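Side-chain contacts in endoglucanase FnCel5A (Fervidobacterium nodosum, PDB 3NCO), which probably hydrolyses internal beta-1,4-glucosidic bonds of cellulose, as an endoglucanase of glycoside hydrolase family 5: residues 33-38 against 81-86; 62-67 against 74-79; 121-126 against 163-168. One frame throughout, in Å; residues are numbered along the deposited sequence.

All three contacts lie in the first half of the chain's eight-stranded TIM barrel, from the loop after its first strand to the helix after its fourth. Interactions 1 and 2 share helix 78-93, have centres about 9 Å apart and touch through Trp38 and Arg63; interaction 2 is nested inside the loop that interaction 1 closes. Interaction 3 follows along the chain, its centre about 14 Å from that of interaction 2 and 20 Å from that of interaction 1. Gln125 of interaction 3 bonds the backbone at Tyr74 and Ile76 of interaction 2. Interaction 1 joins a loop to helix 78-93, interaction 2 closes the loop into that helix, and interaction 3 pairs two outer helices.

Interaction 1. Residues 33-38 against 81-86; sequences PVEGSW and LDRVKH
Glu35 and Arg83 meet side-on through a two-pronged salt bridge at the protein surface. Arg83 NE gives its hydrogen to Glu35 OE1 at 3.0 Å, and Arg83 NH2 gives one to Glu35 OE2, also at 3.0 Å. The second bond is the straighter, with 167° at the hydrogen. Each carboxylate oxygen uses its syn lone pair; OE2 lies in the guanidinium plane, whereas OE1 is tilted somewhat out of it. With the two planes only 28° apart, the paired bonds fix the rotation of both groups. The side chains cross at about a right angle: Glu35 reaches across fully extended, while the Arg83 chain bends at CB-CG (chi2 53°) and presents its NE edge.

The backbone of Ile42 adds a partner to each side. Its N-H bonds to Glu35 OE2 and its carbonyl takes a hydrogen bond from Arg83 NH2, so each of these two charged-group atoms has a second partner. Tyr41 packs against both side chains.

Glu35 projects from a type II beta turn, Val34 to Ser37. Val34 O is gripped twice by Ser37, by its N at 2.9 Å and by its OG at 2.8 Å, the hydroxyl lying in the carbonyl plane on a lone pair. Gly36 takes the positive phi of such a turn. Pro33 CD sits over one face of the Trp38 indole, 3.2 Å above its plane and offset toward the rim of the ring.

The salt bridge thus joins the loop between strand 22-25 and helix 44-53 to helix 78-93. One turn on from Arg83, His86 NE2 bonds Asp44 OD1 of helix 44-53, while Leu81, Val84 and Lys85 pack on Phe130 of helix 112-130. Helix 78-93 is therefore in touch with both of its neighbours in the outer layer.

Interaction 2. Residues 62-67 against 74-79; sequences IRWSAH and YEIDKF
His67 O receives the backbone of 76-77 twice. Asp77 N donates a hydrogen bond to it at 2.8 Å, with 164° at the hydrogen, and Ile76 CA adds a CA-H...O contact at 3.4 Å. Beside them the Asp77 carboxylate comes alongside the His67 backbone, its OD2 3.5 Å from His67 CA.

Deeper in, the apolar half of the contact is Trp64 with Ile76. The two side chains cross at a slant, and the terminal methyl CD1 of Ile76 reaches the six-membered ring 3.7 Å from Trp64 CE3. With CG1 anti to the Ile76 carbonyl carbon (chi1 -59°) and the chain extended beyond it, CD1 arrives at the indole. Phe80 meets the Trp64 ring at about 90° and stacks on His67.

The turn that carries Trp64 and His67 is braced from within: Arg63 O accepts from Ala66 N at 3.0 Å and from His67 ND1 at 3.3 Å, the two donors arriving from opposite faces of the carbonyl plane.

Asp77 stands at the N-cap position of helix 78-93, without a side-chain capping bond; its N-H bond to His67 O closes the loop leading from strand 57-60 into that helix, a beta-alpha connection of the TIM barrel.

Interaction 3. Residues 121-126 against 163-168; sequences EIWKQV and GEIRKT
Two consecutive outer helices of the TIM barrel, 112-130 and 151-168, run side by side here, their short segments 14° from parallel and 8.4 Å apart at the axes. On the outer side Lys124, Glu164 and Lys167 form a salt-bridge network. Lys124 NZ donates to Glu164 OE1 at 2.9 Å, and Lys167 NZ, one turn along the same helix as Glu164, donates to Glu164 OE2 at 3.0 Å. Both ammonium groups come to the syn side of their oxygens but out of the carboxylate plane. The Lys124 chain runs extended past OE1 and turns only about CD-CE (chi4 76°), bringing NZ back onto that oxygen. A water accepts from Lys124 NZ and, weakly, from Lys167 NZ; another gives a hydrogen to Glu164 OE2.

A further water bridges the backbones: it donates to Lys124 O at 3.0 Å and to Glu164 O, and accepts from Thr168 OG1 at 2.8 Å. Both carbonyls thereby gain a partner between the helices.

Toward the barrel the contact becomes apolar. Trp123 and Ile165 lie alongside each other, pointing the same way, with Ile165 CD1 3.9 Å from Trp123 CE3. Trp123 NE1 bonds the carbonyl of Ile141, just after strand 137-140, and its ring meets Phe139 of that strand, while Ile165 packs on Val174 of strand 174-177. A hydrated charged network on the outside and an apolar seam against the strands join neighbouring helices of a beta-alpha barrel.

Interaction 1. Residues 33-38 against 81-86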
loop_
_atom_site.group_PDB
_atom_site.type_symbol
_atom_site.label_atom_id
_atom_site.label_comp_id
_atom_site.label_asym_id
_atom_site.label_seq_id
_atom_site.Cartn_x
_atom_site.Cartn_y
_atom_site.Cartn_z
ATOM N N PRO A 33 -15.079 1.150 7.931
ATOM C CA PRO A 33 -16.145 0.137 7.897
ATOM C C PRO A 33 -17.192 0.416 6.809
ATOM O O PRO A 33 -17.764 -0.512 6.209
ATOM C CB PRO A 33 -16.795 0.256 9.286
ATOM C CG PRO A 33 -15.719 0.885 10.162
ATOM C CD PRO A 33 -14.948 1.815 9.240
ATOM N N VAL A 34 -17.511 1.706 6.653
ATOM C CA VAL A 34 -18.358 2.209 5.580
ATOM C C VAL A 34 -17.626 3.444 5.013
ATOM O O VAL A 34 -17.150 4.322 5.769
ATOM C CB VAL A 34 -19.749 2.652 6.098
ATOM C CG1 VAL A 34 -20.511 3.313 4.952
ATOM C CG2 VAL A 34 -20.559 1.477 6.627
ATOM N N GLU A 35 -17.518 3.526 3.677
ATOM C CA GLU A 35 -16.743 4.656 3.112
ATOM C C GLU A 35 -17.405 5.954 3.562
ATOM O O GLU A 35 -18.619 6.170 3.392
ATOM C CB GLU A 35 -16.689 4.604 1.599
ATOM C CG GLU A 35 -15.658 5.580 0.980
ATOM C CD GLU A 35 -15.791 5.715 -0.537
ATOM O OE1 GLU A 35 -16.616 4.988 -1.108
ATOM O OE2 GLU A 35 -15.087 6.569 -1.139
ATOM N N GLY A 36 -16.568 6.849 4.086
ATOM C CA GLY A 36 -17.061 8.135 4.598
ATOM C C GLY A 36 -17.085 8.171 6.117
ATOM O O GLY A 36 -17.063 9.242 6.722
ATOM N N SER A 37 -17.138 7.004 6.751
ATOM C CA SER A 37 -17.312 7.041 8.199
ATOM C C SER A 37 -16.067 7.506 8.998
ATOM O O SER A 37 -16.180 7.775 10.220
ATOM C CB SER A 37 -17.843 5.690 8.688
ATOM O OG SER A 37 -16.844 4.696 8.569
ATOM N N TRP A 38 -14.923 7.596 8.326
ATOM C CA TRP A 38 -13.721 8.140 8.906
ATOM C C TRP A 38 -13.463 9.534 8.374
ATOM O O TRP A 38 -12.416 10.116 8.661
ATOM C CB TRP A 38 -12.519 7.213 8.622
ATOM C CG TRP A 38 -12.572 5.876 9.369
ATOM C CD1 TRP A 38 -13.441 5.507 10.379
ATOM C CD2 TRP A 38 -11.650 4.793 9.234
ATOM N NE1 TRP A 38 -13.129 4.235 10.859
ATOM C CE2 TRP A 38 -12.030 3.784 10.173
ATOM C CE3 TRP A 38 -10.537 4.564 8.414
ATOM C CZ2 TRP A 38 -11.339 2.566 10.294
ATOM C CZ3 TRP A 38 -9.834 3.361 8.569
ATOM C CH2 TRP A 38 -10.256 2.376 9.485
ATOM N N LEU A 81 -19.147 -3.830 -4.705
ATOM C CA LEU A 81 -18.325 -4.184 -5.833
ATOM C C LEU A 81 -18.497 -3.112 -6.930
ATOM O O LEU A 81 -17.512 -2.656 -7.545
ATOM C CB LEU A 81 -18.759 -5.562 -6.374
ATOM C CG LEU A 81 -17.930 -6.085 -7.574
ATOM C CD1 LEU A 81 -16.403 -6.092 -7.292
ATOM C CD2 LEU A 81 -18.440 -7.482 -7.972
ATOM N N ASP A 82 -19.741 -2.673 -7.145
ATOM C CA ASP A 82 -20.009 -1.645 -8.162
ATOM C C ASP A 82 -19.268 -0.346 -7.844
ATOM O O ASP A 82 -18.720 0.299 -8.734
ATOM C CB ASP A 82 -21.503 -1.396 -8.286
ATOM C CG ASP A 82 -22.210 -2.532 -8.993
ATOM O OD1 ASP A 82 -21.519 -3.419 -9.550
ATOM O OD2 ASP A 82 -23.462 -2.504 -9.013
ATOM N N ARG A 83 -19.252 -0.006 -6.571
ATOM C CA ARG A 83 -18.525 1.181 -6.110
ATOM C C ARG A 83 -17.028 1.077 -6.411
ATOM O O ARG A 83 -16.420 2.052 -6.937
ATOM C CB ARG A 83 -18.709 1.336 -4.570
ATOM C CG ARG A 83 -17.954 2.515 -3.908
ATOM C CD ARG A 83 -18.225 3.850 -4.566
ATOM N NE ARG A 83 -17.395 4.871 -3.953
ATOM C CZ ARG A 83 -17.154 6.063 -4.489
ATOM N NH1 ARG A 83 -17.711 6.404 -5.663
ATOM N NH2 ARG A 83 -16.342 6.921 -3.829
ATOM N N VAL A 84 -16.421 -0.058 -6.006
ATOM C CA VAL A 84 -14.977 -0.218 -6.265
ATOM C C VAL A 84 -14.687 -0.158 -7.793
ATOM O O VAL A 84 -13.702 0.464 -8.238
ATOM C CB VAL A 84 -14.398 -1.486 -5.559
ATOM C CG1 VAL A 84 -12.918 -1.650 -5.844
ATOM C CG2 VAL A 84 -14.575 -1.364 -4.061
ATOM N N LYS A 85 -15.536 -0.821 -8.570
ATOM C CA LYS A 85 -15.373 -0.807 -10.042
ATOM C C LYS A 85 -15.471 0.615 -10.554
ATOM O O LYS A 85 -14.725 1.017 -11.463
ATOM C CB LYS A 85 -16.414 -1.663 -10.759
ATOM C CG LYS A 85 -16.139 -3.137 -10.676
ATOM C CD LYS A 85 -17.310 -4.008 -11.095
ATOM C CE LYS A 85 -17.382 -4.249 -12.600
ATOM N NZ LYS A 85 -18.383 -5.357 -12.852
ATOM N N HIS A 86 -16.420 1.371 -10.020
ATOM C CA HIS A 86 -16.511 2.774 -10.425
ATOM C C HIS A 86 -15.225 3.544 -10.111
ATOM O O HIS A 86 -14.678 4.272 -10.944
ATOM C CB HIS A 86 -17.699 3.470 -9.783
ATOM C CG HIS A 86 -17.677 4.952 -9.978
ATOM N ND1 HIS A 86 -18.052 5.552 -11.169
ATOM C CD2 HIS A 86 -17.239 5.947 -9.171
ATOM C CE1 HIS A 86 -17.894 6.867 -11.062
ATOM N NE2 HIS A 86 -17.401 7.131 -9.854
#

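Interaction 2. Residues 62-67 against 74-79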
loop_
_atom_site.group_PDB
_atom_site.type_symbol
_atom_site.label_atom_id
_atom_site.label_comp_id
_atom_site.label_asym_id
_atom_site.label_seq_id
_atom_site.Cartn_x
_atom_site.Cartn_y
_atom_site.Cartn_z
ATOM N N ILE A 62 -8.986 -1.282 0.623
ATOM C CA ILE A 62 -10.396 -1.719 0.562
ATOM C C ILE A 62 -10.744 -2.792 1.608
ATOM O O ILE A 62 -10.127 -3.842 1.627
ATOM C CB ILE A 62 -10.738 -2.267 -0.872
ATOM C CG1 ILE A 62 -10.320 -1.257 -1.951
ATOM C CG2 ILE A 62 -12.202 -2.708 -0.977
ATOM C CD1 ILE A 62 -10.424 -1.801 -3.412
ATOM N N ARG A 63 -11.750 -2.533 2.456
ATOM C CA ARG A 63 -12.111 -3.486 3.512
ATOM C C ARG A 63 -13.250 -4.366 2.932
ATOM O O ARG A 63 -14.417 -4.262 3.304
ATOM C CB ARG A 63 -12.521 -2.784 4.799
ATOM C CG ARG A 63 -12.805 -3.787 5.939
ATOM C CD ARG A 63 -13.547 -3.142 7.047
ATOM N NE ARG A 63 -12.802 -2.013 7.599
ATOM C CZ ARG A 63 -12.875 -1.663 8.894
ATOM N NH1 ARG A 63 -13.625 -2.381 9.750
ATOM N NH2 ARG A 63 -12.187 -0.616 9.329
ATOM N N TRP A 64 -12.883 -5.248 2.022
ATOM C CA TRP A 64 -13.819 -6.162 1.439
ATOM C C TRP A 64 -14.565 -6.934 2.501
ATOM O O TRP A 64 -15.705 -7.326 2.324
ATOM C CB TRP A 64 -13.099 -7.129 0.503
ATOM C CG TRP A 64 -12.477 -6.512 -0.698
ATOM C CD1 TRP A 64 -11.118 -6.289 -0.892
ATOM C CD2 TRP A 64 -13.131 -6.083 -1.921
ATOM N NE1 TRP A 64 -10.907 -5.751 -2.143
ATOM C CE2 TRP A 64 -12.119 -5.597 -2.783
ATOM C CE3 TRP A 64 -14.468 -6.085 -2.381
ATOM C CZ2 TRP A 64 -12.395 -5.096 -4.052
ATOM C CZ3 TRP A 64 -14.747 -5.549 -3.639
ATOM C CH2 TRP A 64 -13.703 -5.089 -4.474
ATOM N N SER A 65 -13.892 -7.211 3.595
ATOM C CA SER A 65 -14.514 -8.104 4.554
ATOM C C SER A 65 -15.727 -7.499 5.254
ATOM O O SER A 65 -16.477 -8.257 5.938
ATOM C CB SER A 65 -13.462 -8.537 5.598
ATOM O OG SER A 65 -12.931 -7.457 6.357
ATOM N N ALA A 66 -15.894 -6.169 5.110
ATOM C CA ALA A 66 -17.068 -5.465 5.686
ATOM C C ALA A 66 -18.290 -5.463 4.742
ATOM O O ALA A 66 -19.319 -4.804 5.042
ATOM C CB ALA A 66 -16.689 -4.055 6.066
ATOM N N HIS A 67 -18.217 -6.215 3.635
ATOM C CA HIS A 67 -19.233 -6.098 2.585
ATOM C C HIS A 67 -19.453 -7.433 1.914
ATOM O O HIS A 67 -19.560 -7.513 0.686
ATOM C CB HIS A 67 -18.778 -5.071 1.546
ATOM C CG HIS A 67 -18.586 -3.696 2.113
ATOM N ND1 HIS A 67 -17.359 -3.147 2.415
ATOM C CD2 HIS A 67 -19.504 -2.754 2.431
ATOM C CE1 HIS A 67 -17.522 -1.923 2.896
ATOM N NE2 HIS A 67 -18.818 -1.667 2.923
ATOM N N TYR A 74 -19.536 -16.413 0.644
ATOM C CA TYR A 74 -19.196 -15.027 1.061
ATOM C C TYR A 74 -19.283 -14.042 -0.107
ATOM O O TYR A 74 -18.348 -13.282 -0.362
ATOM C CB TYR A 74 -17.792 -14.975 1.671
ATOM C CG TYR A 74 -17.585 -16.031 2.733
ATOM C CD1 TYR A 74 -18.346 -16.025 3.899
ATOM C CD2 TYR A 74 -16.644 -17.058 2.550
ATOM C CE1 TYR A 74 -18.181 -17.034 4.858
ATOM C CE2 TYR A 74 -16.470 -18.078 3.501
ATOM C CZ TYR A 74 -17.237 -18.036 4.636
ATOM O OH TYR A 74 -17.062 -19.017 5.571
ATOM N N GLU A 75 -20.429 -14.019 -0.771
ATOM C CA GLU A 75 -20.645 -13.127 -1.903
ATOM C C GLU A 75 -20.427 -11.687 -1.477
ATOM O O GLU A 75 -20.977 -11.252 -0.476
ATOM C CB GLU A 75 -22.075 -13.240 -2.427
ATOM C CG GLU A 75 -22.131 -13.390 -3.901
ATOM C CD GLU A 75 -21.839 -14.841 -4.288
ATOM O OE1 GLU A 75 -20.677 -15.153 -4.655
ATOM O OE2 GLU A 75 -22.786 -15.677 -4.217
ATOM N N ILE A 76 -19.650 -10.947 -2.266
ATOM C CA ILE A 76 -19.498 -9.526 -2.055
ATOM C C ILE A 76 -20.829 -8.819 -2.427
ATOM O O ILE A 76 -21.423 -9.077 -3.493
ATOM C CB ILE A 76 -18.373 -8.983 -2.946
ATOM C CG1 ILE A 76 -17.050 -9.694 -2.612
ATOM C CG2 ILE A 76 -18.280 -7.476 -2.787
ATOM C CD1 ILE A 76 -15.906 -9.315 -3.601
ATOM N N ASP A 77 -21.256 -7.926 -1.537
ATOM C CA ASP A 77 -22.400 -7.054 -1.827
ATOM C C ASP A 77 -22.249 -6.346 -3.193
ATOM O O ASP A 77 -21.255 -5.641 -3.453
ATOM C CB ASP A 77 -22.612 -6.028 -0.711
ATOM C CG ASP A 77 -22.898 -6.686 0.661
ATOM O OD1 ASP A 77 -23.491 -7.817 0.735
ATOM O OD2 ASP A 77 -22.566 -6.046 1.670
ATOM N N LYS A 78 -23.277 -6.476 -4.033
ATOM C CA LYS A 78 -23.227 -5.893 -5.383
ATOM C C LYS A 78 -22.933 -4.371 -5.386
ATOM O O LYS A 78 -22.092 -3.860 -6.154
ATOM C CB LYS A 78 -24.518 -6.193 -6.156
ATOM C CG LYS A 78 -24.545 -5.460 -7.491
ATOM C CD LYS A 78 -25.694 -5.949 -8.372
ATOM C CE LYS A 78 -25.554 -5.455 -9.848
ATOM N NZ LYS A 78 -25.542 -3.970 -10.041
ATOM N N PHE A 79 -23.594 -3.652 -4.505
ATOM C CA PHE A 79 -23.432 -2.212 -4.450
ATOM C C PHE A 79 -21.968 -1.863 -4.182
ATOM O O PHE A 79 -21.414 -0.903 -4.746
ATOM C CB PHE A 79 -24.309 -1.608 -3.345
ATOM C CG PHE A 79 -24.070 -0.135 -3.123
ATOM C CD1 PHE A 79 -24.771 0.813 -3.885
ATOM C CD2 PHE A 79 -23.131 0.308 -2.175
ATOM C CE1 PHE A 79 -24.549 2.190 -3.704
ATOM C CE2 PHE A 79 -22.894 1.680 -1.991
ATOM C CZ PHE A 79 -23.601 2.620 -2.759
#

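Interaction 3. Residues 121-126 against 163-168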
loop_
_atom_site.group_PDB
_atom_site.type_symbol
_atom_site.label_atom_id
_atom_site.label_comp_id
_atom_site.label_asym_id
_atom_site.label_seq_id
_atom_site.Cartn_x
_atom_site.Cartn_y
_atom_site.Cartn_z
ATOM N N GLU A 121 -11.917 -16.616 -0.849
ATOM C CA GLU A 121 -13.195 -16.404 -1.562
ATOM C C GLU A 121 -13.387 -14.951 -1.996
ATOM O O GLU A 121 -13.865 -14.700 -3.103
ATOM C CB GLU A 121 -14.376 -16.814 -0.700
ATOM C CG GLU A 121 -14.436 -18.318 -0.393
ATOM C CD GLU A 121 -14.299 -19.194 -1.651
ATOM O OE1 GLU A 121 -15.059 -18.978 -2.623
ATOM O OE2 GLU A 121 -13.430 -20.092 -1.700
ATOM N N ILE A 122 -12.968 -14.003 -1.166
ATOM C CA ILE A 122 -13.001 -12.578 -1.579
ATOM C C ILE A 122 -12.217 -12.401 -2.857
ATOM O O ILE A 122 -12.702 -11.839 -3.839
ATOM C CB ILE A 122 -12.443 -11.652 -0.454
ATOM C CG1 ILE A 122 -13.491 -11.550 0.645
ATOM C CG2 ILE A 122 -12.061 -10.236 -0.999
ATOM C CD1 ILE A 122 -12.960 -10.997 1.968
ATOM N N TRP A 123 -11.001 -12.908 -2.869
ATOM C CA TRP A 123 -10.148 -12.727 -4.026
ATOM C C TRP A 123 -10.612 -13.498 -5.266
ATOM O O TRP A 123 -10.399 -13.042 -6.414
ATOM C CB TRP A 123 -8.688 -12.984 -3.667
ATOM C CG TRP A 123 -8.052 -11.656 -3.209
ATOM C CD1 TRP A 123 -7.628 -11.289 -1.916
ATOM C CD2 TRP A 123 -7.857 -10.512 -4.023
ATOM N NE1 TRP A 123 -7.144 -9.998 -1.933
ATOM C CE2 TRP A 123 -7.301 -9.491 -3.208
ATOM C CE3 TRP A 123 -8.101 -10.256 -5.382
ATOM C CZ2 TRP A 123 -6.970 -8.220 -3.729
ATOM C CZ3 TRP A 123 -7.772 -9.037 -5.901
ATOM C CH2 TRP A 123 -7.211 -7.999 -5.088
ATOM N N LYS A 124 -11.235 -14.655 -5.070
ATOM C CA LYS A 124 -11.797 -15.359 -6.232
ATOM C C LYS A 124 -12.791 -14.426 -6.935
ATOM O O LYS A 124 -12.814 -14.311 -8.182
ATOM C CB LYS A 124 -12.490 -16.629 -5.763
ATOM C CG LYS A 124 -13.161 -17.394 -6.884
ATOM C CD LYS A 124 -13.663 -18.729 -6.334
ATOM C CE LYS A 124 -14.155 -19.681 -7.469
ATOM N NZ LYS A 124 -12.962 -20.302 -8.206
ATOM N N GLN A 125 -13.601 -13.753 -6.140
ATOM C CA GLN A 125 -14.596 -12.843 -6.663
ATOM C C GLN A 125 -14.015 -11.552 -7.259
ATOM O O GLN A 125 -14.498 -11.089 -8.297
ATOM C CB GLN A 125 -15.553 -12.481 -5.563
ATOM C CG GLN A 125 -16.425 -13.657 -5.227
ATOM C CD GLN A 125 -17.309 -13.311 -4.066
ATOM O OE1 GLN A 125 -18.268 -12.584 -4.235
ATOM N NE2 GLN A 125 -16.933 -13.745 -2.860
ATOM N N VAL A 126 -13.082 -10.920 -6.577
ATOM C CA VAL A 126 -12.508 -9.666 -7.069
ATOM C C VAL A 126 -11.738 -9.941 -8.372
ATOM O O VAL A 126 -11.923 -9.212 -9.401
ATOM C CB VAL A 126 -11.572 -9.028 -6.048
ATOM C CG1 VAL A 126 -10.962 -7.731 -6.654
ATOM C CG2 VAL A 126 -12.313 -8.738 -4.727
ATOM N N GLY A 163 -3.302 -18.568 -6.252
ATOM C CA GLY A 163 -3.856 -19.639 -7.091
ATOM C C GLY A 163 -5.235 -19.308 -7.641
ATOM O O GLY A 163 -5.520 -19.509 -8.863
ATOM N N GLU A 164 -6.117 -18.784 -6.782
ATOM C CA GLU A 164 -7.460 -18.411 -7.239
ATOM C C GLU A 164 -7.411 -17.194 -8.158
ATOM O O GLU A 164 -8.121 -17.129 -9.165
ATOM C CB GLU A 164 -8.371 -18.125 -6.048
ATOM C CG GLU A 164 -8.787 -19.428 -5.339
ATOM C CD GLU A 164 -9.640 -20.320 -6.228
ATOM O OE1 GLU A 164 -10.366 -19.818 -7.111
ATOM O OE2 GLU A 164 -9.580 -21.544 -6.038
ATOM N N ILE A 165 -6.574 -16.219 -7.824
ATOM C CA ILE A 165 -6.418 -15.077 -8.729
ATOM C C ILE A 165 -5.965 -15.526 -10.117
ATOM O O ILE A 165 -6.503 -15.057 -11.148
ATOM C CB ILE A 165 -5.409 -14.038 -8.143
ATOM C CG1 ILE A 165 -5.991 -13.376 -6.868
ATOM C CG2 ILE A 165 -4.967 -12.986 -9.215
ATOM C CD1 ILE A 165 -4.981 -12.499 -6.063
ATOM N N ARG A 166 -4.966 -16.406 -10.149
ATOM C CA ARG A 166 -4.336 -16.801 -11.415
ATOM C C ARG A 166 -5.258 -17.578 -12.358
ATOM O O ARG A 166 -4.966 -17.661 -13.552
ATOM C CB ARG A 166 -3.020 -17.544 -11.134
ATOM C CG ARG A 166 -1.955 -16.624 -10.636
ATOM C CD ARG A 166 -1.173 -16.035 -11.742
ATOM N NE ARG A 166 -0.162 -15.085 -11.243
ATOM C CZ ARG A 166 -0.252 -13.761 -11.298
ATOM N NH1 ARG A 166 -1.287 -13.135 -11.811
ATOM N NH2 ARG A 166 0.743 -13.065 -10.812
ATOM N N LYS A 167 -6.351 -18.129 -11.823
ATOM C CA LYS A 167 -7.309 -18.897 -12.618
ATOM C C LYS A 167 -7.953 -17.994 -13.689
ATOM O O LYS A 167 -8.173 -18.420 -14.821
ATOM C CB LYS A 167 -8.398 -19.524 -11.729
ATOM C CG LYS A 167 -7.925 -20.756 -10.988
ATOM C CD LYS A 167 -9.040 -21.391 -10.198
ATOM C CE LYS A 167 -8.523 -22.582 -9.415
ATOM N NZ LYS A 167 -9.651 -23.134 -8.597
ATOM N N THR A 168 -8.248 -16.755 -13.305
ATOM C CA THR A 168 -8.902 -15.791 -14.179
ATOM C C THR A 168 -7.963 -14.659 -14.667
ATOM O O THR A 168 -8.254 -13.999 -15.657
ATOM C CB THR A 168 -10.102 -15.124 -13.460
ATOM O OG1 THR A 168 -9.692 -14.625 -12.186
ATOM C CG2 THR A 168 -11.267 -16.116 -13.285
HETATM O O HOH W 1 -10.931 -15.742 -9.961
HETATM O O HOH W 2 -12.694 -22.898 -9.968
HETATM O O HOH W 3 -12.016 -23.044 -6.594
#